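Local atomic coordinates of aminotransferase, class I (Staphylococcus aureus, PDB entry 2O1B), a protein that probably catalyses the pyridoxal-5'-phosphate-dependent transfer of amino groups between amino acids and 2-oxo acids, as a class I aminotransferase. Residues Y186-Y189 with P190-P193; G117-N120 with G121-V125; T199-V202 with F203-A206. All blocks are in the same frame, centred on the assembly; numbering follows the deposited sequence.

Interaction 1 (Y186-Y189 with P190-P193). With PLP (pyridoxal-5'-phosphate), chain B.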
ATOM      1  N   TYR A 186      -6.440  -4.659  19.822  1.00 22.55           N
ATOM      2  CA  TYR A 186      -6.424  -3.269  19.377  1.00 22.70           C
ATOM      3  C   TYR A 186      -6.987  -2.369  20.454  1.00 22.36           C
ATOM      4  O   TYR A 186      -8.000  -2.694  21.091  1.00 22.50           O
ATOM      5  CB  TYR A 186      -7.229  -3.084  18.097  1.00 22.23           C
ATOM      6  CG  TYR A 186      -6.536  -3.585  16.872  1.00 23.79           C
ATOM      7  CD1 TYR A 186      -6.394  -4.944  16.638  1.00 22.94           C
ATOM      8  CD2 TYR A 186      -6.018  -2.697  15.932  1.00 22.84           C
ATOM      9  CE1 TYR A 186      -5.754  -5.413  15.500  1.00 24.46           C
ATOM     10  CE2 TYR A 186      -5.387  -3.160  14.785  1.00 22.99           C
ATOM     11  CZ  TYR A 186      -5.256  -4.516  14.579  1.00 23.72           C
ATOM     12  OH  TYR A 186      -4.628  -4.982  13.436  1.00 23.38           O
ATOM     13  N   LEU A 187      -6.319  -1.238  20.654  1.00 22.02           N
ATOM     14  CA  LEU A 187      -6.820  -0.201  21.533  1.00 21.83           C
ATOM     15  C   LEU A 187      -6.758   1.094  20.748  1.00 21.76           C
ATOM     16  O   LEU A 187      -5.923   1.235  19.863  1.00 21.31           O
ATOM     17  CB  LEU A 187      -5.984  -0.113  22.818  1.00 22.11           C
ATOM     18  CG  LEU A 187      -6.095  -1.320  23.776  1.00 22.94           C
ATOM     19  CD1 LEU A 187      -5.187  -1.171  24.975  1.00 22.46           C
ATOM     20  CD2 LEU A 187      -7.549  -1.557  24.228  1.00 23.91           C
ATOM     21  N   THR A 188      -7.654   2.020  21.066  1.00 21.62           N
ATOM     22  CA  THR A 188      -7.787   3.273  20.330  1.00 22.44           C
ATOM     23  C   THR A 188      -8.220   4.368  21.294  1.00 22.56           C
ATOM     24  O   THR A 188      -9.383   4.412  21.694  1.00 22.54           O
ATOM     25  CB  THR A 188      -8.876   3.153  19.225  1.00 22.44           C
ATOM     26  OG1 THR A 188      -8.827   1.854  18.615  1.00 22.62           O
ATOM     27  CG2 THR A 188      -8.708   4.233  18.171  1.00 22.19           C
ATOM     28  N   TYR A 189      -7.273   5.225  21.676  1.00 22.64           N
ATOM     29  CA  TYR A 189      -7.517   6.389  22.519  1.00 22.81           C
ATOM     30  C   TYR A 189      -6.716   7.589  22.006  1.00 23.19           C
ATOM     31  O   TYR A 189      -5.488   7.551  21.967  1.00 23.81           O
ATOM     32  CB  TYR A 189      -7.217   6.100  24.001  1.00 22.66           C
ATOM     33  CG  TYR A 189      -8.111   5.002  24.525  1.00 22.59           C
ATOM     34  CD1 TYR A 189      -7.671   3.683  24.574  1.00 22.62           C
ATOM     35  CD2 TYR A 189      -9.432   5.277  24.894  1.00 22.74           C
ATOM     36  CE1 TYR A 189      -8.515   2.658  25.022  1.00 22.53           C
ATOM     37  CE2 TYR A 189     -10.281   4.273  25.320  1.00 21.99           C
ATOM     38  CZ  TYR A 189      -9.817   2.969  25.390  1.00 22.35           C
ATOM     39  OH  TYR A 189     -10.664   1.987  25.822  1.00 23.35           O
ATOM     40  N   PRO A 190      -7.412   8.656  21.604  1.00 23.21           N
ATOM     41  CA  PRO A 190      -8.870   8.807  21.603  1.00 23.61           C
ATOM     42  C   PRO A 190      -9.619   7.794  20.737  1.00 23.89           C
ATOM     43  O   PRO A 190      -9.189   7.504  19.608  1.00 23.45           O
ATOM     44  CB  PRO A 190      -9.068  10.224  21.053  1.00 23.17           C
ATOM     45  CG  PRO A 190      -7.797  10.918  21.332  1.00 23.75           C
ATOM     46  CD  PRO A 190      -6.741   9.879  21.125  1.00 23.14           C
ATOM     47  N   ASN A 191     -10.725   7.256  21.268  1.00 23.81           N
ATOM     48  CA  ASN A 191     -11.513   6.244  20.551  1.00 23.86           C
ATOM     49  C   ASN A 191     -12.359   6.825  19.416  1.00 23.94           C
ATOM     50  O   ASN A 191     -13.001   7.863  19.562  1.00 23.70           O
ATOM     51  CB  ASN A 191     -12.418   5.448  21.504  1.00 23.18           C
ATOM     52  CG  ASN A 191     -12.994   4.175  20.858  1.00 24.70           C
ATOM     53  OD1 ASN A 191     -14.054   3.690  21.261  1.00 26.87           O
ATOM     54  ND2 ASN A 191     -12.283   3.620  19.877  1.00 21.51           N
ATOM     55  N   ASN A 192     -12.335   6.139  18.283  1.00 23.79           N
ATOM     56  CA  ASN A 192     -13.259   6.400  17.203  1.00 23.84           C
ATOM     57  C   ASN A 192     -14.221   5.214  17.225  1.00 23.29           C
ATOM     58  O   ASN A 192     -13.818   4.104  16.875  1.00 23.89           O
ATOM     59  CB  ASN A 192     -12.490   6.491  15.885  1.00 23.50           C
ATOM     60  CG  ASN A 192     -13.368   6.916  14.698  1.00 24.51           C
ATOM     61  OD1 ASN A 192     -14.596   6.919  14.774  1.00 23.54           O
ATOM     62  ND2 ASN A 192     -12.718   7.275  13.584  1.00 24.88           N
ATOM     63  N   PRO A 193     -15.514   5.446  17.531  1.00 23.21           N
ATOM     64  CA  PRO A 193     -16.286   6.692  17.455  1.00 22.81           C
ATOM     65  C   PRO A 193     -16.612   7.487  18.737  1.00 22.67           C
ATOM     66  O   PRO A 193     -17.204   8.580  18.630  1.00 21.94           O
ATOM     67  CB  PRO A 193     -17.597   6.182  16.891  1.00 22.56           C
ATOM     68  CG  PRO A 193     -17.775   4.816  17.672  1.00 23.36           C
ATOM     69  CD  PRO A 193     -16.374   4.314  17.943  1.00 23.08           C
TER
HETATM   70  N1  PLP B 400      -7.579   4.746  12.895  1.00 16.80           N
HETATM   71  C2  PLP B 400      -8.524   5.656  13.330  1.00 18.21           C
HETATM   72  C2A PLP B 400      -9.090   5.523  14.717  1.00 17.70           C
HETATM   73  C3  PLP B 400      -8.898   6.696  12.475  1.00 17.69           C
HETATM   74  O3  PLP B 400      -9.824   7.621  12.860  1.00 20.28           O
HETATM   75  C4  PLP B 400      -8.326   6.798  11.200  1.00 18.49           C
HETATM   76  C4A PLP B 400      -8.310   8.154  10.557  1.00 17.73           C
HETATM   77  C5  PLP B 400      -7.385   5.860  10.769  1.00 18.05           C
HETATM   78  C6  PLP B 400      -7.016   4.827  11.630  1.00 18.26           C
HETATM   79  C5A PLP B 400      -6.769   5.930   9.377  1.00 19.43           C
HETATM   80  O4P PLP B 400      -5.816   6.969   9.253  1.00 21.63           O
HETATM   81  P   PLP B 400      -4.917   7.111   7.918  1.00 20.36           P
HETATM   82  O1P PLP B 400      -5.397   8.311   7.119  1.00 18.00           O
HETATM   83  O2P PLP B 400      -5.078   5.837   7.132  1.00 18.93           O
HETATM   84  O3P PLP B 400      -3.497   7.322   8.360  1.00 19.72           O

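Interaction 2 (G117-N120 with G121-V125). With PLP (pyridoxal-5'-phosphate), chain B.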
ATOM      1  N   GLY A 117       0.082   5.435   4.942  1.00 26.05           N
ATOM      2  CA  GLY A 117      -1.185   5.699   5.616  1.00 26.48           C
ATOM      3  C   GLY A 117      -1.359   4.614   6.654  1.00 26.40           C
ATOM      4  O   GLY A 117      -1.052   3.452   6.382  1.00 26.89           O
ATOM      5  N   THR A 118      -1.859   4.973   7.836  1.00 26.25           N
ATOM      6  CA  THR A 118      -1.947   4.018   8.946  1.00 25.85           C
ATOM      7  C   THR A 118      -2.930   2.884   8.711  1.00 25.99           C
ATOM      8  O   THR A 118      -2.738   1.793   9.244  1.00 26.02           O
ATOM      9  CB  THR A 118      -2.250   4.682  10.320  1.00 25.55           C
ATOM     10  OG1 THR A 118      -3.550   5.300  10.325  1.00 25.81           O
ATOM     11  CG2 THR A 118      -1.182   5.704  10.657  1.00 25.89           C
ATOM     12  N   LYS A 119      -3.981   3.135   7.930  1.00 26.42           N
ATOM     13  CA  LYS A 119      -4.947   2.082   7.612  1.00 26.06           C
ATOM     14  C   LYS A 119      -4.215   0.840   7.088  1.00 26.25           C
ATOM     15  O   LYS A 119      -4.451  -0.284   7.546  1.00 25.79           O
ATOM     16  CB  LYS A 119      -5.999   2.579   6.616  1.00 26.62           C
ATOM     17  CG  LYS A 119      -7.075   1.538   6.295  1.00 25.03           C
ATOM     18  CD  LYS A 119      -7.991   1.992   5.169  1.00 25.81           C
ATOM     19  CE  LYS A 119      -9.016   0.897   4.838  1.00 24.28           C
ATOM     20  NZ  LYS A 119     -10.165   1.441   4.053  1.00 25.34           N
ATOM     21  N   ASN A 120      -3.301   1.059   6.150  1.00 26.49           N
ATOM     22  CA  ASN A 120      -2.517  -0.022   5.563  1.00 27.00           C
ATOM     23  C   ASN A 120      -1.728  -0.827   6.601  1.00 27.02           C
ATOM     24  O   ASN A 120      -1.676  -2.068   6.521  1.00 27.29           O
ATOM     25  CB  ASN A 120      -1.572   0.535   4.494  1.00 27.17           C
ATOM     26  CG  ASN A 120      -0.970  -0.546   3.623  1.00 28.50           C
ATOM     27  OD1 ASN A 120      -1.667  -1.191   2.822  1.00 29.79           O
ATOM     28  ND2 ASN A 120       0.334  -0.755   3.768  1.00 28.33           N
ATOM     29  N   GLY A 121      -1.113  -0.132   7.560  1.00 26.13           N
ATOM     30  CA  GLY A 121      -0.332  -0.795   8.610  1.00 26.31           C
ATOM     31  C   GLY A 121      -1.191  -1.474   9.660  1.00 25.72           C
ATOM     32  O   GLY A 121      -0.898  -2.602  10.085  1.00 27.07           O
ATOM     33  N   LEU A 122      -2.263  -0.796  10.074  1.00 25.19           N
ATOM     34  CA  LEU A 122      -3.218  -1.361  11.025  1.00 24.67           C
ATOM     35  C   LEU A 122      -3.818  -2.649  10.509  1.00 24.66           C
ATOM     36  O   LEU A 122      -3.919  -3.616  11.257  1.00 24.43           O
ATOM     37  CB  LEU A 122      -4.336  -0.364  11.369  1.00 24.58           C
ATOM     38  CG  LEU A 122      -3.930   0.843  12.228  1.00 23.84           C
ATOM     39  CD1 LEU A 122      -4.875   2.014  12.015  1.00 24.06           C
ATOM     40  CD2 LEU A 122      -3.848   0.475  13.706  1.00 21.45           C
ATOM     41  N   VAL A 123      -4.222  -2.676   9.239  1.00 25.03           N
ATOM     42  CA  VAL A 123      -4.838  -3.908   8.705  1.00 24.87           C
ATOM     43  C   VAL A 123      -3.791  -5.008   8.418  1.00 24.52           C
ATOM     44  O   VAL A 123      -4.134  -6.186   8.322  1.00 24.90           O
ATOM     45  CB  VAL A 123      -5.825  -3.665   7.493  1.00 25.77           C
ATOM     46  CG1 VAL A 123      -6.862  -2.570   7.801  1.00 24.30           C
ATOM     47  CG2 VAL A 123      -5.094  -3.327   6.252  1.00 27.16           C
ATOM     48  N   ALA A 124      -2.516  -4.624   8.319  1.00 24.01           N
ATOM     49  CA  ALA A 124      -1.417  -5.576   8.079  1.00 23.38           C
ATOM     50  C   ALA A 124      -0.982  -6.349   9.330  1.00 23.32           C
ATOM     51  O   ALA A 124      -0.567  -7.517   9.228  1.00 23.52           O
ATOM     52  CB  ALA A 124      -0.219  -4.867   7.431  1.00 23.76           C
ATOM     53  N   VAL A 125      -1.116  -5.720  10.503  1.00 22.99           N
ATOM     54  CA  VAL A 125      -0.584  -6.272  11.755  1.00 22.63           C
ATOM     55  C   VAL A 125      -0.949  -7.739  11.993  1.00 22.57           C
ATOM     56  O   VAL A 125      -0.068  -8.527  12.317  1.00 23.17           O
ATOM     57  CB  VAL A 125      -0.942  -5.427  13.037  1.00 22.45           C
ATOM     58  CG1 VAL A 125      -0.453  -6.141  14.288  1.00 23.14           C
ATOM     59  CG2 VAL A 125      -0.319  -4.028  12.987  1.00 22.11           C
TER
HETATM   60  N1  PLP B 400      -7.579   4.746  12.895  1.00 16.80           N
HETATM   61  C2  PLP B 400      -8.524   5.656  13.330  1.00 18.21           C
HETATM   62  C2A PLP B 400      -9.090   5.523  14.717  1.00 17.70           C
HETATM   63  C3  PLP B 400      -8.898   6.696  12.475  1.00 17.69           C
HETATM   64  O3  PLP B 400      -9.824   7.621  12.860  1.00 20.28           O
HETATM   65  C4  PLP B 400      -8.326   6.798  11.200  1.00 18.49           C
HETATM   66  C4A PLP B 400      -8.310   8.154  10.557  1.00 17.73           C
HETATM   67  C5  PLP B 400      -7.385   5.860  10.769  1.00 18.05           C
HETATM   68  C6  PLP B 400      -7.016   4.827  11.630  1.00 18.26           C
HETATM   69  C5A PLP B 400      -6.769   5.930   9.377  1.00 19.43           C
HETATM   70  O4P PLP B 400      -5.816   6.969   9.253  1.00 21.63           O
HETATM   71  P   PLP B 400      -4.917   7.111   7.918  1.00 20.36           P
HETATM   72  O1P PLP B 400      -5.397   8.311   7.119  1.00 18.00           O
HETATM   73  O2P PLP B 400      -5.078   5.837   7.132  1.00 18.93           O
HETATM   74  O3P PLP B 400      -3.497   7.322   8.360  1.00 19.72           O

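Interaction 3 (T199-V202 with F203-A206)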
ATOM      1  N   THR A 199      -5.579   7.224  30.151  1.00 26.12           N
ATOM      2  CA  THR A 199      -4.562   7.840  30.992  1.00 26.23           C
ATOM      3  C   THR A 199      -3.364   6.918  31.103  1.00 26.09           C
ATOM      4  O   THR A 199      -3.437   5.732  30.741  1.00 25.45           O
ATOM      5  CB  THR A 199      -5.073   8.165  32.406  1.00 26.17           C
ATOM      6  OG1 THR A 199      -5.297   6.944  33.115  1.00 27.78           O
ATOM      7  CG2 THR A 199      -6.354   8.978  32.351  1.00 26.69           C
ATOM      8  N   LYS A 200      -2.260   7.466  31.604  1.00 25.71           N
ATOM      9  CA  LYS A 200      -1.066   6.671  31.824  1.00 26.21           C
ATOM     10  C   LYS A 200      -1.437   5.397  32.572  1.00 25.84           C
ATOM     11  O   LYS A 200      -0.971   4.310  32.231  1.00 25.60           O
ATOM     12  CB  LYS A 200      -0.029   7.466  32.605  1.00 26.32           C
ATOM     13  CG  LYS A 200       1.232   6.673  32.944  1.00 28.44           C
ATOM     14  CD  LYS A 200       2.317   7.577  33.488  1.00 30.95           C
ATOM     15  CE  LYS A 200       3.681   6.935  33.319  1.00 33.25           C
ATOM     16  NZ  LYS A 200       4.771   7.908  33.575  1.00 34.34           N
ATOM     17  N   GLU A 201      -2.300   5.548  33.573  1.00 25.73           N
ATOM     18  CA  GLU A 201      -2.685   4.452  34.454  1.00 25.73           C
ATOM     19  C   GLU A 201      -3.500   3.372  33.751  1.00 25.82           C
ATOM     20  O   GLU A 201      -3.360   2.194  34.081  1.00 25.77           O
ATOM     21  CB  GLU A 201      -3.446   4.980  35.675  1.00 26.03           C
ATOM     22  CG  GLU A 201      -2.579   5.744  36.693  1.00 27.01           C
ATOM     23  CD  GLU A 201      -2.112   7.108  36.178  1.00 27.89           C
ATOM     24  OE1 GLU A 201      -0.963   7.502  36.465  1.00 28.73           O
ATOM     25  OE2 GLU A 201      -2.895   7.787  35.483  1.00 27.28           O
ATOM     26  N   VAL A 202      -4.361   3.748  32.799  1.00 25.78           N
ATOM     27  CA  VAL A 202      -5.134   2.708  32.095  1.00 25.70           C
ATOM     28  C   VAL A 202      -4.208   1.900  31.165  1.00 25.46           C
ATOM     29  O   VAL A 202      -4.410   0.701  30.969  1.00 25.11           O
ATOM     30  CB  VAL A 202      -6.488   3.176  31.415  1.00 26.29           C
ATOM     31  CG1 VAL A 202      -6.902   4.594  31.829  1.00 26.72           C
ATOM     32  CG2 VAL A 202      -6.478   3.018  29.905  1.00 24.80           C
ATOM     33  N   PHE A 203      -3.171   2.555  30.645  1.00 25.48           N
ATOM     34  CA  PHE A 203      -2.133   1.853  29.890  1.00 25.57           C
ATOM     35  C   PHE A 203      -1.292   0.977  30.836  1.00 25.99           C
ATOM     36  O   PHE A 203      -0.965  -0.168  30.497  1.00 26.12           O
ATOM     37  CB  PHE A 203      -1.261   2.822  29.072  1.00 25.41           C
ATOM     38  CG  PHE A 203      -1.938   3.360  27.814  1.00 24.61           C
ATOM     39  CD1 PHE A 203      -2.718   2.533  27.007  1.00 24.32           C
ATOM     40  CD2 PHE A 203      -1.769   4.691  27.433  1.00 24.03           C
ATOM     41  CE1 PHE A 203      -3.339   3.027  25.847  1.00 24.21           C
ATOM     42  CE2 PHE A 203      -2.378   5.199  26.272  1.00 23.42           C
ATOM     43  CZ  PHE A 203      -3.166   4.360  25.480  1.00 24.75           C
ATOM     44  N   ASP A 204      -0.979   1.488  32.028  1.00 25.83           N
ATOM     45  CA  ASP A 204      -0.273   0.686  33.027  1.00 25.96           C
ATOM     46  C   ASP A 204      -0.991  -0.640  33.262  1.00 26.30           C
ATOM     47  O   ASP A 204      -0.351  -1.689  33.319  1.00 26.71           O
ATOM     48  CB  ASP A 204      -0.114   1.440  34.354  1.00 25.68           C
ATOM     49  CG  ASP A 204       0.895   2.592  34.271  1.00 24.98           C
ATOM     50  OD1 ASP A 204       0.938   3.422  35.203  1.00 23.78           O
ATOM     51  OD2 ASP A 204       1.652   2.663  33.287  1.00 23.58           O
ATOM     52  N   GLU A 205      -2.313  -0.582  33.390  1.00 26.36           N
ATOM     53  CA  GLU A 205      -3.115  -1.760  33.727  1.00 27.12           C
ATOM     54  C   GLU A 205      -3.100  -2.792  32.597  1.00 26.48           C
ATOM     55  O   GLU A 205      -3.006  -3.997  32.848  1.00 26.41           O
ATOM     56  CB  GLU A 205      -4.559  -1.368  34.086  1.00 26.77           C
ATOM     57  CG  GLU A 205      -5.317  -2.493  34.800  1.00 28.26           C
ATOM     58  CD  GLU A 205      -6.805  -2.228  34.990  1.00 29.06           C
ATOM     59  OE1 GLU A 205      -7.270  -1.090  34.756  1.00 32.83           O
ATOM     60  OE2 GLU A 205      -7.521  -3.179  35.379  1.00 31.71           O
ATOM     61  N   ALA A 206      -3.175  -2.301  31.364  1.00 26.24           N
ATOM     62  CA  ALA A 206      -3.209  -3.132  30.162  1.00 25.85           C
ATOM     63  C   ALA A 206      -1.885  -3.860  30.025  1.00 25.82           C
ATOM     64  O   ALA A 206      -1.853  -5.077  29.827  1.00 25.40           O
ATOM     65  CB  ALA A 206      -3.465  -2.266  28.941  1.00 25.78           C
TER
HETATM   66  O   HOH W   1       1.538   5.798  36.509  1.00 31.28           O

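Interaction 1 (Y186-Y189 with P190-P193)
Thr188 O presses on Asn191 at the inside of a turn, 3.0 Å from Asn191 CA and 3.2 Å from Asn191 CB. The fold-back that brings them together is set by the cis peptide before Pro190, which draws the CA atoms of Tyr189 and Pro190 to 2.9 Å. No hydrogen bond joins the two halves, and Thr188 O meets Asn191 N at a poor angle, so this tight side is shaped by the cis proline and close packing. Thr188 CG2 fills the bend, 3.6 Å from Pro190 O and 3.7 Å from PLP C2A. Its OG1, turned beside the backbone N (chi1 -38°), is hydrogen-bonded to Tyr146 OH.

The other side is looser. Asn192 N is 4.1 Å from Thr188 CG2, and the Asn192 amide turns from the 186-189 segment to the cofactor. With CG anti to the backbone N (chi1 -174°), it brings ND2 to PLP O3, donating over 3.0 Å at 158°. Arg379 NH1 holds OD1, so both ends of the amide are engaged and its flip is fixed. This side too is buried: the contrast is between protein packing and ligand. In this chain the bonds before Pro190 and Pro193 are both cis; a loop after a central strand that sets an asparagine, followed by a cis proline, on the phenolic oxygen is familiar from the cofactor site of class I aminotransferases.

Interaction 2 (G117-N120 with G121-V125)
Gly121 N stands 3.0 Å from Thr118 O; the hydrogen bond to that oxygen comes from Leu122 N, at 2.8 Å and 175°, a nearly straight bond arriving almost along the C=O axis. The Leu122 branch then leans back over the carbonyl: CG, turned beside its own backbone N at chi1 -71°, lies 3.4 Å from Thr118 O, and this carries CD1 to within 3.6 Å of PLP C6. Leucine thus meets the pyridine ring while the residues ahead of it serve the phosphate. Thr118 N donates to PLP O3P over 2.9 Å, and Lys119 N donates to PLP O2P over 3.0 Å. Two successive amides of a helix N-terminus gripping different phosphate oxygens form the anion-binding helix start familiar in fold type I PLP enzymes, where the helix dipole would be expected to favour the negative charge.

Val123 N closes the following turn onto Lys119 O, 2.9 Å away at 163°, and both its methyl groups rest against that oxygen. Valine and lysine here face the dimer interface: both pack on His281 of the second subunit, and the extended Lys119 chain places NZ on Thr280 O and Asn283 O of that subunit. Ala124 N makes a weak bond to Asn120 O (3.2 Å). The methyl of Ala124 also abuts Asn120 O and, outside this turn, packs on Leu275 and Tyr278 of helix 269-282. Val125 turns to the sheet, packing on Leu184, Val218 and Ile246.

Interaction 3 (T199-V202 with F203-A206)
Phe203 N donates to Thr199 O (3.2 Å, 165°), the first of four backbone bonds between residues four apart over the opening two turns of helix 200-210. Asp204 N reaches Lys200 O at 2.8 Å, and Glu205 N and Ala206 N continue the pattern onto Glu201 O and Val202 O. At the N-cap, Thr199 OG1 accepts a weak capping bond from Val202 N, 3.3 Å long.

Polar side-chain contacts gather on the Asp204 flank. A water donates to Glu201 OE1 (3.0 Å) and to Asp204 OD1 (2.8 Å); it bridges two carboxylates whose mutual repulsion it would be expected to ease. Asp204 CG lies 3.3 Å from Lys200 O, and its OD2 is hydrogen-bonded to Ser238 OG, which also makes a weak bond to Lys200 O. Despite the opposite charges, Lys200 NZ is 6.1 Å from Asp204 OD2, so the pair makes no salt bridge; only the lysine CG touches the carboxylate.

The aromatic contact is that of Phe203. CG anti to the carbonyl carbon (chi1 -75°) sends the ring inward from the helix and past the Thr199 carbonyl, with Phe203 CD2 3.8 Å from Thr199 O.

Here the helix crosses over between parallel strands 182-187 and 216-220 in a beta-alpha-beta unit: Phe203 makes a T-shaped stack with His219 of strand 216-220 and packs on Ala198 and Ile235.

Along the chain the order is interaction 2, interaction 1, interaction 3, and the three belong to the large mixed sheet and its flanking helices. Interactions 1 and 2 have centres about 15 Å apart yet touch, through a probable hydrogen bond of 2.7 Å from Tyr186 OH to Leu122 O; both reach the same PLP, one at the ring hydroxyl and one at the phosphate. Interaction 3 lies about 14 Å from interaction 1 and about 24 Å from interaction 2, centre to centre, and touches neither. It follows interaction 1, strand 182-187 leading by the 190-193 loop into helix 200-210. Two contacts frame the cofactor, while the third lies in the crossover helix between strands 182-187 and 216-220.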